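Local coordinates for protein GDNF family receptor alpha-3 (Homo sapiens, PDB 2GH0) that binds the growth factor artemin as a GPI-linked cell-surface receptor and thereby leads to autophosphorylation and activation of the RET receptor, at residues C138-Y142 and C190-I195; Q63-P69 and K198-S203; N97-R102 and E177-E182; L50-F54 and L143-T148. All blocks are in the same frame, centred on the assembly; numbering follows the deposited sequence.

Contact 1 of 4, residues C138-Y142 and C190-I195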
loop_
_atom_site.group_PDB
_atom_site.type_symbol
_atom_site.label_atom_id
_atom_site.label_comp_id
_atom_site.label_asym_id
_atom_site.label_seq_id
_atom_site.Cartn_x
_atom_site.Cartn_y
_atom_site.Cartn_z
ATOM N N CYS C 138 -10.627 22.879 -48.140
ATOM C CA CYS C 138 -9.340 22.418 -48.640
ATOM C C CYS C 138 -8.388 22.004 -47.521
ATOM O O CYS C 138 -7.788 20.940 -47.613
ATOM C CB CYS C 138 -8.664 23.457 -49.571
ATOM S SG CYS C 138 -6.944 23.036 -49.978
ATOM N N LEU C 139 -8.297 22.791 -46.447
ATOM C CA LEU C 139 -7.379 22.426 -45.362
ATOM C C LEU C 139 -7.791 21.131 -44.698
ATOM O O LEU C 139 -6.949 20.278 -44.389
ATOM C CB LEU C 139 -7.313 23.545 -44.306
ATOM C CG LEU C 139 -6.503 24.769 -44.824
ATOM C CD1 LEU C 139 -6.351 25.769 -43.629
ATOM C CD2 LEU C 139 -5.094 24.570 -45.565
ATOM N N ARG C 140 -9.100 20.968 -44.525
ATOM C CA ARG C 140 -9.626 19.763 -43.844
ATOM C C ARG C 140 -9.359 18.535 -44.702
ATOM O O ARG C 140 -9.033 17.463 -44.183
ATOM C CB ARG C 140 -11.112 19.969 -43.531
ATOM C CG ARG C 140 -11.879 18.703 -43.145
ATOM C CD ARG C 140 -13.369 18.915 -43.212
ATOM N NE ARG C 140 -13.875 19.890 -42.255
ATOM C CZ ARG C 140 -14.374 21.086 -42.572
ATOM N NH1 ARG C 140 -14.477 21.483 -43.837
ATOM N NH2 ARG C 140 -14.820 21.886 -41.606
ATOM N N ALA C 141 -9.471 18.677 -46.018
ATOM C CA ALA C 141 -9.203 17.559 -46.957
ATOM C C ALA C 141 -7.708 17.224 -47.074
ATOM O O ALA C 141 -7.305 16.058 -47.158
ATOM C CB ALA C 141 -9.748 17.902 -48.333
ATOM N N TYR C 142 -6.880 18.257 -47.069
ATOM C CA TYR C 142 -5.413 18.091 -46.984
ATOM C C TYR C 142 -5.010 17.346 -45.711
ATOM O O TYR C 142 -4.327 16.312 -45.789
ATOM C CB TYR C 142 -4.726 19.458 -47.036
ATOM C CG TYR C 142 -3.203 19.363 -46.886
ATOM C CD1 TYR C 142 -2.390 18.967 -47.947
ATOM C CD2 TYR C 142 -2.593 19.664 -45.672
ATOM C CE1 TYR C 142 -0.987 18.891 -47.798
ATOM C CE2 TYR C 142 -1.175 19.581 -45.514
ATOM C CZ TYR C 142 -0.399 19.161 -46.597
ATOM O OH TYR C 142 0.971 19.041 -46.327
ATOM N N CYS C 190 -3.927 27.058 -54.664
ATOM C CA CYS C 190 -5.105 27.034 -53.758
ATOM C C CYS C 190 -4.613 26.565 -52.378
ATOM O O CYS C 190 -4.894 27.182 -51.323
ATOM C CB CYS C 190 -6.218 26.088 -54.332
ATOM S SG CYS C 190 -7.268 25.337 -52.962
ATOM N N LEU C 191 -3.861 25.456 -52.386
ATOM C CA LEU C 191 -3.364 24.876 -51.161
ATOM C C LEU C 191 -2.363 25.811 -50.486
ATOM O O LEU C 191 -2.387 26.034 -49.276
ATOM C CB LEU C 191 -2.745 23.493 -51.448
ATOM C CG LEU C 191 -2.059 22.856 -50.205
ATOM C CD1 LEU C 191 -3.165 22.550 -49.228
ATOM C CD2 LEU C 191 -1.454 21.522 -50.604
ATOM N N THR C 192 -1.467 26.389 -51.292
ATOM C CA THR C 192 -0.508 27.333 -50.752
ATOM C C THR C 192 -1.135 28.542 -50.103
ATOM O O THR C 192 -0.710 28.952 -49.024
ATOM C CB THR C 192 0.427 27.791 -51.877
ATOM O OG1 THR C 192 1.105 26.615 -52.333
ATOM C CG2 THR C 192 1.447 28.773 -51.338
ATOM N N GLU C 193 -2.149 29.117 -50.741
ATOM C CA GLU C 193 -2.797 30.271 -50.206
ATOM C C GLU C 193 -3.619 29.939 -48.953
ATOM O O GLU C 193 -3.640 30.726 -48.012
ATOM C CB GLU C 193 -3.660 30.951 -51.258
ATOM C CG GLU C 193 -2.796 31.758 -52.267
ATOM C CD GLU C 193 -1.613 32.556 -51.548
ATOM O OE1 GLU C 193 -1.875 33.432 -50.660
ATOM O OE2 GLU C 193 -0.426 32.224 -51.795
ATOM N N ALA C 194 -4.290 28.806 -48.947
ATOM C CA ALA C 194 -5.069 28.356 -47.800
ATOM C C ALA C 194 -4.165 28.165 -46.586
ATOM O O ALA C 194 -4.472 28.601 -45.453
ATOM C CB ALA C 194 -5.782 27.011 -48.157
ATOM N N ILE C 195 -3.045 27.490 -46.792
ATOM C CA ILE C 195 -2.053 27.306 -45.720
ATOM C C ILE C 195 -1.483 28.641 -45.227
ATOM O O ILE C 195 -1.390 28.894 -44.022
ATOM C CB ILE C 195 -0.872 26.263 -46.130
ATOM C CG1 ILE C 195 -1.469 24.827 -46.195
ATOM C CG2 ILE C 195 0.248 26.341 -45.108
ATOM C CD1 ILE C 195 -0.415 23.755 -46.712
#
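L139, C138 and L191 carry most of this buried contact, in which the helical segments 138-142 and 190-195 cross steeply, at an angle of -103° with their axes 10.2 Å apart at closest. At so open a crossing each helix offers only a short patch, and the patch here is entirely apolar. L139 reaches across with one methyl, CD2, which lies 3.6 Å from A194 CB and 3.7 Å from I195 CG1. The small A194 side chain, which points toward the other helix, leaves room for that leucine. C138 also points inward, its SG 3.9 Å from L191 CD1 and 3.8 Å from C190 SG. The two sulfurs touch but are not bonded: C138 pairs with C122 and C190 with C131, so two different disulfides of the GDNF-receptor helix bundle lie side by side where helix 135-143 meets the long C-terminal helix 189-205. The other methyl of L191, CD2, rests 3.8 Å from Y142 CD1, and I195 CD1 is a looser neighbour of the same ring, 4.4 Å from its CE2. A broad aromatic side chain suits this position, since it can touch two residues one helical turn apart. Beyond it, V162 of strand 162-164 packs on both Y142 and L191.

Contact 2 of 4, residues Q63-P69 and K198-S203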
loop_
_atom_site.group_PDB
_atom_site.type_symbol
_atom_site.label_atom_id
_atom_site.label_comp_id
_atom_site.label_asym_id
_atom_site.label_seq_id
_atom_site.Cartn_x
_atom_site.Cartn_y
_atom_site.Cartn_z
ATOM N N GLN C 63 -5.259 22.138 -36.852
ATOM C CA GLN C 63 -4.575 23.074 -37.793
ATOM C C GLN C 63 -3.582 23.970 -37.104
ATOM O O GLN C 63 -2.567 24.315 -37.682
ATOM C CB GLN C 63 -5.677 23.919 -38.487
ATOM C CG GLN C 63 -6.448 22.893 -39.432
ATOM C CD GLN C 63 -7.610 23.472 -40.162
ATOM O OE1 GLN C 63 -7.778 24.684 -40.197
ATOM N NE2 GLN C 63 -8.417 22.603 -40.770
ATOM N N GLY C 64 -3.828 24.302 -35.847
ATOM C CA GLY C 64 -2.848 25.071 -35.062
ATOM C C GLY C 64 -1.576 24.238 -34.851
ATOM O O GLY C 64 -0.443 24.763 -34.947
ATOM N N LEU C 65 -1.782 22.976 -34.545
ATOM C CA LEU C 65 -0.676 22.074 -34.232
ATOM C C LEU C 65 0.275 21.966 -35.467
ATOM O O LEU C 65 1.527 22.024 -35.395
ATOM C CB LEU C 65 -1.269 20.689 -33.910
ATOM C CG LEU C 65 -0.186 19.650 -33.566
ATOM C CD1 LEU C 65 0.567 20.032 -32.282
ATOM C CD2 LEU C 65 -0.694 18.188 -33.504
ATOM N N LEU C 66 -0.331 21.739 -36.611
ATOM C CA LEU C 66 0.482 21.448 -37.811
ATOM C C LEU C 66 0.799 22.643 -38.675
ATOM O O LEU C 66 1.957 22.755 -39.183
ATOM C CB LEU C 66 -0.270 20.379 -38.602
ATOM C CG LEU C 66 0.520 19.782 -39.797
ATOM C CD1 LEU C 66 1.825 19.235 -39.360
ATOM C CD2 LEU C 66 -0.350 18.644 -40.452
ATOM N N LEU C 67 -0.149 23.577 -38.825
ATOM C CA LEU C 67 -0.013 24.735 -39.756
ATOM C C LEU C 67 0.430 25.915 -38.984
ATOM O O LEU C 67 -0.140 26.978 -39.061
ATOM C CB LEU C 67 -1.292 25.033 -40.554
ATOM C CG LEU C 67 -1.870 23.800 -41.282
ATOM C CD1 LEU C 67 -3.176 24.054 -42.062
ATOM C CD2 LEU C 67 -0.835 23.135 -42.191
ATOM N N CYS C 68 1.536 25.728 -38.270
ATOM C CA CYS C 68 1.986 26.760 -37.313
ATOM C C CYS C 68 3.070 27.590 -37.978
ATOM O O CYS C 68 3.899 27.063 -38.832
ATOM C CB CYS C 68 2.449 26.111 -35.988
ATOM S SG CYS C 68 3.680 24.788 -36.219
ATOM N N PRO C 69 3.063 28.897 -37.705
ATOM C CA PRO C 69 3.977 29.789 -38.410
ATOM C C PRO C 69 5.389 29.835 -37.785
ATOM O O PRO C 69 5.484 29.766 -36.570
ATOM C CB PRO C 69 3.292 31.154 -38.242
ATOM C CG PRO C 69 2.590 31.072 -36.957
ATOM C CD PRO C 69 2.185 29.620 -36.742
ATOM N N LYS C 198 -3.908 30.687 -43.061
ATOM C CA LYS C 198 -4.098 30.058 -41.756
ATOM C C LYS C 198 -2.891 30.336 -40.918
ATOM O O LYS C 198 -3.009 30.635 -39.734
ATOM C CB LYS C 198 -4.243 28.527 -41.933
ATOM C CG LYS C 198 -4.670 27.758 -40.620
ATOM C CD LYS C 198 -5.901 28.429 -39.940
ATOM C CE LYS C 198 -7.190 28.255 -40.707
ATOM N NZ LYS C 198 -8.357 28.858 -39.850
ATOM N N MET C 199 -1.701 30.230 -41.516
ATOM C CA MET C 199 -0.510 30.630 -40.740
ATOM C C MET C 199 -0.488 32.077 -40.265
ATOM O O MET C 199 -0.038 32.370 -39.126
ATOM C CB MET C 199 0.787 30.255 -41.526
ATOM C CG MET C 199 1.019 28.703 -41.502
ATOM S SD MET C 199 2.612 28.467 -42.306
ATOM C CE MET C 199 2.677 26.670 -42.317
ATOM N N ARG C 200 -0.871 33.026 -41.130
ATOM C CA ARG C 200 -1.019 34.428 -40.717
ATOM C C ARG C 200 -1.991 34.552 -39.552
ATOM O O ARG C 200 -1.733 35.237 -38.558
ATOM C CB ARG C 200 -1.476 35.339 -41.879
ATOM C CG ARG C 200 -0.465 35.645 -43.110
ATOM C CD ARG C 200 -1.365 36.343 -44.362
ATOM N NE ARG C 200 -1.058 35.588 -45.625
ATOM C CZ ARG C 200 -1.952 35.304 -46.541
ATOM N NH1 ARG C 200 -3.185 35.642 -46.352
ATOM N NH2 ARG C 200 -1.629 34.641 -47.648
ATOM N N PHE C 201 -3.107 33.834 -39.654
ATOM C CA PHE C 201 -4.103 33.903 -38.560
ATOM C C PHE C 201 -3.466 33.428 -37.269
ATOM O O PHE C 201 -3.613 34.041 -36.232
ATOM C CB PHE C 201 -5.326 33.019 -38.866
ATOM C CG PHE C 201 -6.186 32.767 -37.655
ATOM C CD1 PHE C 201 -6.834 33.827 -37.010
ATOM C CD2 PHE C 201 -6.322 31.442 -37.153
ATOM C CE1 PHE C 201 -7.613 33.583 -35.837
ATOM C CE2 PHE C 201 -7.096 31.191 -36.055
ATOM C CZ PHE C 201 -7.728 32.251 -35.389
ATOM N N HIS C 202 -2.748 32.309 -37.349
ATOM C CA HIS C 202 -1.997 31.826 -36.173
ATOM C C HIS C 202 -0.998 32.822 -35.545
ATOM O O HIS C 202 -0.963 32.977 -34.304
ATOM C CB HIS C 202 -1.318 30.478 -36.531
ATOM C CG HIS C 202 -2.316 29.384 -36.696
ATOM N ND1 HIS C 202 -2.082 28.280 -37.455
ATOM C CD2 HIS C 202 -3.577 29.249 -36.203
ATOM C CE1 HIS C 202 -3.140 27.478 -37.429
ATOM N NE2 HIS C 202 -4.068 28.050 -36.685
ATOM N N SER C 203 -0.212 33.501 -36.351
ATOM C CA SER C 203 0.671 34.584 -35.868
ATOM C C SER C 203 -0.121 35.705 -35.170
ATOM O O SER C 203 0.333 36.290 -34.159
ATOM C CB SER C 203 1.499 35.230 -36.996
ATOM O OG SER C 203 2.219 34.184 -37.629
#
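An inverse gamma turn centred on L67 ends helix 59-66, and helix 189-205 hydrogen-bonds to its backbone through a histidine. L67 is the first residue to leave helical angles; the turn is closed by a weak bond from C68 N to L66 O (3.1 Å), and the carbonyl of L67 is left facing the other segment. H202 ND1 donates to L67 O at 2.8 Å with an N-H...O angle of 151°, the acceptor lying near the plane of the imidazole. A histidine suits the place because it supplies a ring N-H donor. H202 CE1 comes to 3.4 Å from G64 CA, the ring resting against the last turn of helix 59-66. In this way the long last helix of the chain is fastened to the first of the two GDNF/GAS1 repeats in this fragment of the receptor's extracellular part, and F15 of that repeat meets the H202 ring as well. M199 lies along the turn, its CG 3.2 Å from L67 O and its terminal methyl CE 3.7 Å from C68 O. The extended C68, disulfide-bonded to C12, leads into P69, whose compact ring packs with CD 3.6 Å from H202 CB and CG 3.2 Å from S203 OG. K198 contributes its aliphatic chain, with CG 4.2 Å from L67 CD1 and CE 3.7 Å from Q63 OE1.

Contact 3 of 4, residues N97-R102 and E177-E182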
loop_
_atom_site.group_PDB
_atom_site.type_symbol
_atom_site.label_atom_id
_atom_site.label_comp_id
_atom_site.label_asym_id
_atom_site.label_seq_id
_atom_site.Cartn_x
_atom_site.Cartn_y
_atom_site.Cartn_z
ATOM N N ASN C 97 7.858 5.674 -56.570
ATOM C CA ASN C 97 7.321 6.487 -57.656
ATOM C C ASN C 97 5.933 7.011 -57.255
ATOM O O ASN C 97 5.141 6.319 -56.566
ATOM C CB ASN C 97 7.271 5.669 -58.949
ATOM C CG ASN C 97 6.738 6.459 -60.093
ATOM O OD1 ASN C 97 5.535 6.509 -60.275
ATOM N ND2 ASN C 97 7.635 7.092 -60.883
ATOM N N CYS C 98 5.628 8.250 -57.592
ATOM C CA CYS C 98 4.336 8.796 -57.096
ATOM C C CYS C 98 3.100 8.022 -57.577
ATOM O O CYS C 98 2.112 7.941 -56.817
ATOM C CB CYS C 98 4.158 10.223 -57.522
ATOM S SG CYS C 98 5.354 11.348 -56.720
ATOM N N LEU C 99 3.160 7.549 -58.835
ATOM C CA LEU C 99 2.078 6.778 -59.490
ATOM C C LEU C 99 1.877 5.396 -58.877
ATOM O O LEU C 99 0.732 4.957 -58.730
ATOM C CB LEU C 99 2.297 6.647 -61.016
ATOM C CG LEU C 99 2.319 7.988 -61.752
ATOM C CD1 LEU C 99 2.714 7.744 -63.187
ATOM C CD2 LEU C 99 0.979 8.751 -61.589
ATOM N N GLU C 100 2.967 4.709 -58.533
ATOM C CA GLU C 100 2.889 3.529 -57.606
ATOM C C GLU C 100 2.275 3.762 -56.234
ATOM O O GLU C 100 1.485 2.960 -55.737
ATOM C CB GLU C 100 4.292 2.965 -57.433
ATOM C CG GLU C 100 4.700 2.365 -58.750
ATOM C CD GLU C 100 3.548 1.541 -59.323
ATOM O OE1 GLU C 100 3.050 0.681 -58.483
ATOM O OE2 GLU C 100 3.166 1.733 -60.571
ATOM N N LEU C 101 2.700 4.824 -55.579
ATOM C CA LEU C 101 2.082 5.229 -54.316
ATOM C C LEU C 101 0.544 5.454 -54.407
ATOM O O LEU C 101 -0.225 4.976 -53.548
ATOM C CB LEU C 101 2.777 6.516 -53.849
ATOM C CG LEU C 101 2.589 6.935 -52.395
ATOM C CD1 LEU C 101 2.974 5.780 -51.380
ATOM C CD2 LEU C 101 3.327 8.288 -52.084
ATOM N N ARG C 102 0.090 6.250 -55.396
ATOM C CA ARG C 102 -1.354 6.414 -55.627
ATOM C C ARG C 102 -2.067 5.092 -55.864
ATOM O O ARG C 102 -3.203 4.915 -55.452
ATOM C CB ARG C 102 -1.613 7.290 -56.855
ATOM C CG ARG C 102 -3.057 7.838 -56.878
ATOM C CD ARG C 102 -3.330 8.807 -58.058
ATOM N NE ARG C 102 -2.952 8.171 -59.335
ATOM C CZ ARG C 102 -2.906 8.813 -60.502
ATOM N NH1 ARG C 102 -3.285 10.071 -60.555
ATOM N NH2 ARG C 102 -2.536 8.181 -61.620
ATOM N N GLU C 177 2.243 12.532 -66.218
ATOM C CA GLU C 177 1.157 12.128 -65.355
ATOM C C GLU C 177 1.670 12.147 -63.947
ATOM O O GLU C 177 0.959 12.542 -63.027
ATOM C CB GLU C 177 0.657 10.730 -65.692
ATOM C CG GLU C 177 -0.703 10.502 -65.059
ATOM C CD GLU C 177 -1.244 9.082 -65.177
ATOM O OE1 GLU C 177 -0.770 8.296 -66.021
ATOM O OE2 GLU C 177 -2.168 8.788 -64.389
ATOM N N CYS C 178 2.931 11.762 -63.770
ATOM C CA CYS C 178 3.506 11.701 -62.417
ATOM C C CYS C 178 3.636 13.090 -61.864
ATOM O O CYS C 178 3.321 13.332 -60.703
ATOM C CB CYS C 178 4.884 11.048 -62.452
ATOM S SG CYS C 178 5.602 10.705 -60.857
ATOM N N GLU C 179 4.132 14.016 -62.685
ATOM C CA GLU C 179 4.436 15.387 -62.183
ATOM C C GLU C 179 3.128 16.085 -61.829
ATOM O O GLU C 179 3.050 16.899 -60.946
ATOM C CB GLU C 179 5.163 16.168 -63.282
ATOM C CG GLU C 179 6.654 15.799 -63.462
ATOM C CD GLU C 179 7.338 16.473 -64.662
ATOM O OE1 GLU C 179 6.622 17.047 -65.536
ATOM O OE2 GLU C 179 8.591 16.320 -64.808
ATOM N N MET C 180 2.109 15.822 -62.622
ATOM C CA MET C 180 0.761 16.345 -62.343
ATOM C C MET C 180 0.262 15.961 -60.955
ATOM O O MET C 180 -0.203 16.799 -60.218
ATOM C CB MET C 180 -0.174 15.807 -63.423
ATOM C CG MET C 180 -1.636 15.952 -63.059
ATOM S SD MET C 180 -2.197 17.643 -63.110
ATOM C CE MET C 180 -2.187 17.762 -64.829
ATOM N N LEU C 181 0.400 14.693 -60.593
ATOM C CA LEU C 181 -0.018 14.218 -59.245
ATOM C C LEU C 181 0.837 14.851 -58.187
ATOM O O LEU C 181 0.337 15.429 -57.227
ATOM C CB LEU C 181 0.087 12.671 -59.201
ATOM C CG LEU C 181 -0.176 11.960 -57.856
ATOM C CD1 LEU C 181 -1.553 12.310 -57.311
ATOM C CD2 LEU C 181 -0.023 10.487 -58.103
ATOM N N GLU C 182 2.149 14.753 -58.334
ATOM C CA GLU C 182 3.101 15.348 -57.374
ATOM C C GLU C 182 2.825 16.857 -57.177
ATOM O O GLU C 182 2.817 17.388 -56.032
ATOM C CB GLU C 182 4.532 15.153 -57.923
ATOM C CG GLU C 182 5.538 15.216 -56.777
ATOM C CD GLU C 182 5.976 16.665 -56.380
ATOM O OE1 GLU C 182 5.886 17.594 -57.228
ATOM O OE2 GLU C 182 6.502 16.819 -55.241
#
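L181 sits at the apolar centre, pointing at the other helix with its CD2 3.6 Å from C98 O, 4.0 Å from L99 CD2 and 3.7 Å from R102 CD. Beside it C178 SG lies 3.7 Å from C98 CB, and L99 CD1 lies 4.0 Å from C178 CB. Cysteines suit this close approach, being small and apolar when oxidised: C98 is bonded to C166 and C178 to C168. Farther out, the R102 guanidinium turns one face to L181 CD2 while NH2 donates to E177 OE2 at 2.9 Å, a salt bridge at the partly exposed edge. At the other end N97 is the N-cap of helix 98-106, its OD1 accepting from L99 N at 3.0 Å, while its ND2 is bound by S171. Segments 98-102 and 177-182 cross at 66°, their axes 9.7 Å apart at closest, where helix 98-106 meets helix 175-186 within the fragment's second GDNF/GAS1 repeat, and the two disulfides tie both helices to the chain that follows strand 162-164.

Contact 4 of 4, residues L50-F54 and L143-T148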
loop_
_atom_site.group_PDB
_atom_site.type_symbol
_atom_site.label_atom_id
_atom_site.label_comp_id
_atom_site.label_asym_id
_atom_site.label_seq_id
_atom_site.Cartn_x
_atom_site.Cartn_y
_atom_site.Cartn_z
ATOM N N LEU C 50 -2.500 8.663 -36.232
ATOM C CA LEU C 50 -2.553 9.937 -36.992
ATOM C C LEU C 50 -3.939 10.183 -37.604
ATOM O O LEU C 50 -4.500 11.304 -37.498
ATOM C CB LEU C 50 -1.427 10.002 -38.072
ATOM C CG LEU C 50 -0.016 10.258 -37.505
ATOM C CD1 LEU C 50 0.967 9.986 -38.592
ATOM C CD2 LEU C 50 0.166 11.722 -37.025
ATOM N N LEU C 51 -4.498 9.159 -38.230
ATOM C CA LEU C 51 -5.810 9.283 -38.848
ATOM C C LEU C 51 -6.856 9.647 -37.808
ATOM O O LEU C 51 -7.693 10.544 -38.031
ATOM C CB LEU C 51 -6.201 7.982 -39.546
ATOM C CG LEU C 51 -5.548 7.761 -40.935
ATOM C CD1 LEU C 51 -5.777 6.320 -41.304
ATOM C CD2 LEU C 51 -6.118 8.686 -41.995
ATOM N N THR C 52 -6.797 8.975 -36.675
ATOM C CA THR C 52 -7.747 9.256 -35.561
ATOM C C THR C 52 -7.569 10.663 -35.062
ATOM O O THR C 52 -8.558 11.359 -34.781
ATOM C CB THR C 52 -7.497 8.302 -34.428
ATOM O OG1 THR C 52 -7.757 6.986 -34.937
ATOM C CG2 THR C 52 -8.408 8.587 -33.247
ATOM N N PHE C 53 -6.318 11.104 -34.965
ATOM C CA PHE C 53 -6.070 12.441 -34.420
ATOM C C PHE C 53 -6.777 13.489 -35.278
ATOM O O PHE C 53 -7.427 14.352 -34.761
ATOM C CB PHE C 53 -4.550 12.799 -34.357
ATOM C CG PHE C 53 -4.314 14.231 -33.906
ATOM C CD1 PHE C 53 -4.362 14.536 -32.562
ATOM C CD2 PHE C 53 -4.122 15.264 -34.846
ATOM C CE1 PHE C 53 -4.188 15.846 -32.092
ATOM C CE2 PHE C 53 -3.952 16.603 -34.432
ATOM C CZ PHE C 53 -3.999 16.888 -33.025
ATOM N N PHE C 54 -6.585 13.476 -36.598
ATOM C CA PHE C 54 -7.203 14.506 -37.421
ATOM C C PHE C 54 -8.732 14.307 -37.539
ATOM O O PHE C 54 -9.478 15.255 -37.771
ATOM C CB PHE C 54 -6.491 14.579 -38.799
ATOM C CG PHE C 54 -5.133 15.105 -38.677
ATOM C CD1 PHE C 54 -4.033 14.266 -38.639
ATOM C CD2 PHE C 54 -4.972 16.474 -38.464
ATOM C CE1 PHE C 54 -2.763 14.802 -38.444
ATOM C CE2 PHE C 54 -3.730 17.028 -38.265
ATOM C CZ PHE C 54 -2.621 16.213 -38.220
ATOM N N LEU C 143 -5.470 17.812 -44.540
ATOM C CA LEU C 143 -5.135 17.131 -43.288
ATOM C C LEU C 143 -5.711 15.735 -43.188
ATOM O O LEU C 143 -5.097 14.847 -42.596
ATOM C CB LEU C 143 -5.460 17.977 -42.025
ATOM C CG LEU C 143 -4.840 19.410 -41.984
ATOM C CD1 LEU C 143 -5.257 19.980 -40.668
ATOM C CD2 LEU C 143 -3.379 19.337 -42.033
ATOM N N GLY C 144 -6.837 15.521 -43.835
ATOM C CA GLY C 144 -7.457 14.185 -44.006
ATOM C C GLY C 144 -6.634 13.141 -44.766
ATOM O O GLY C 144 -6.979 11.952 -44.765
ATOM N N LEU C 145 -5.505 13.541 -45.357
ATOM C CA LEU C 145 -4.619 12.551 -46.027
ATOM C C LEU C 145 -3.505 12.050 -45.079
ATOM O O LEU C 145 -2.886 11.025 -45.354
ATOM C CB LEU C 145 -4.033 13.125 -47.359
ATOM C CG LEU C 145 -5.036 13.111 -48.528
ATOM C CD1 LEU C 145 -4.497 14.015 -49.619
ATOM C CD2 LEU C 145 -5.232 11.722 -49.047
ATOM N N ILE C 146 -3.358 12.693 -43.914
ATOM C CA ILE C 146 -2.282 12.362 -42.989
ATOM C C ILE C 146 -2.599 11.085 -42.234
ATOM O O ILE C 146 -3.677 10.957 -41.638
ATOM C CB ILE C 146 -1.963 13.546 -42.072
ATOM C CG1 ILE C 146 -1.460 14.663 -42.906
ATOM C CG2 ILE C 146 -0.765 13.248 -41.165
ATOM C CD1 ILE C 146 -1.334 15.908 -42.204
ATOM N N GLY C 147 -1.713 10.085 -42.370
ATOM C CA GLY C 147 -2.022 8.723 -41.900
ATOM C C GLY C 147 -2.453 7.756 -43.025
ATOM O O GLY C 147 -2.648 6.545 -42.769
ATOM N N THR C 148 -2.647 8.257 -44.241
ATOM C CA THR C 148 -2.924 7.367 -45.384
ATOM C C THR C 148 -1.611 7.029 -46.100
ATOM O O THR C 148 -0.546 7.537 -45.739
ATOM C CB THR C 148 -3.861 8.014 -46.415
ATOM O OG1 THR C 148 -3.180 9.122 -47.061
ATOM C CG2 THR C 148 -5.203 8.460 -45.798
#
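Residues L50-F54 form a regular helical turn, whereas L143-T148 leave helix 135-143 through two overlapping beta turns: a type I turn from L143 to I146, closed by I146 N to L143 O at 3.1 Å, and a type II turn from L145 to T148, closed by T148 N to L145 O at 3.0 Å. The threonine reinforces the second turn, T148 OG1 donating to L145 O at 2.6 Å. G147 takes the third position of the type II turn with phi/psi of 101°/-7°, where a beta carbon would jam against the preceding carbonyl; it would also clash with L51 CG at 2.6 Å. Glycine thus permits both the turn and the close approach of the chains, with the alpha carbons of L51 and G147 only 4.9 Å apart. The helix belongs to the first GDNF/GAS1 repeat of the fragment and the turns to the second, so the contact joins the two repeats. No hydrogen bond crosses it. L51 lies over the turn's backbone, with CD2 3.4 Å from I146 O, CD1 3.5 Å from G147 O, and CD2 3.9 Å from T148 CG2. F54, pointing toward the turns, touches both ends of the type I turn: CD2 is 3.9 Å from L143 CB and CE1 3.7 Å from I146 CG2. L66 of helix 59-66 packs on L143 and I146 as well.

In the fold
Contacts 1 and 4 lie nearest the chain's centre and have no hydrogen bond across them; contact 1 is wholly buried and contact 4 largely so, and they adjoin in sequence where helix 135-143 runs into its turns. Contact 2 is also buried but combines packing with one side-chain-to-backbone bond. It shares helix 189-205 with contact 1, and L139 packs on Q63, L67 and K198 between the two. Contact 2 meets contact 4 through L66 against L143 and I146. Contact 3 stands apart, its centre about 17 Å from that of the chain and opposite contact 2; less buried, it alone has a salt bridge across its segments. Contacts 2 and 4 join the first repeat to later parts of the chain.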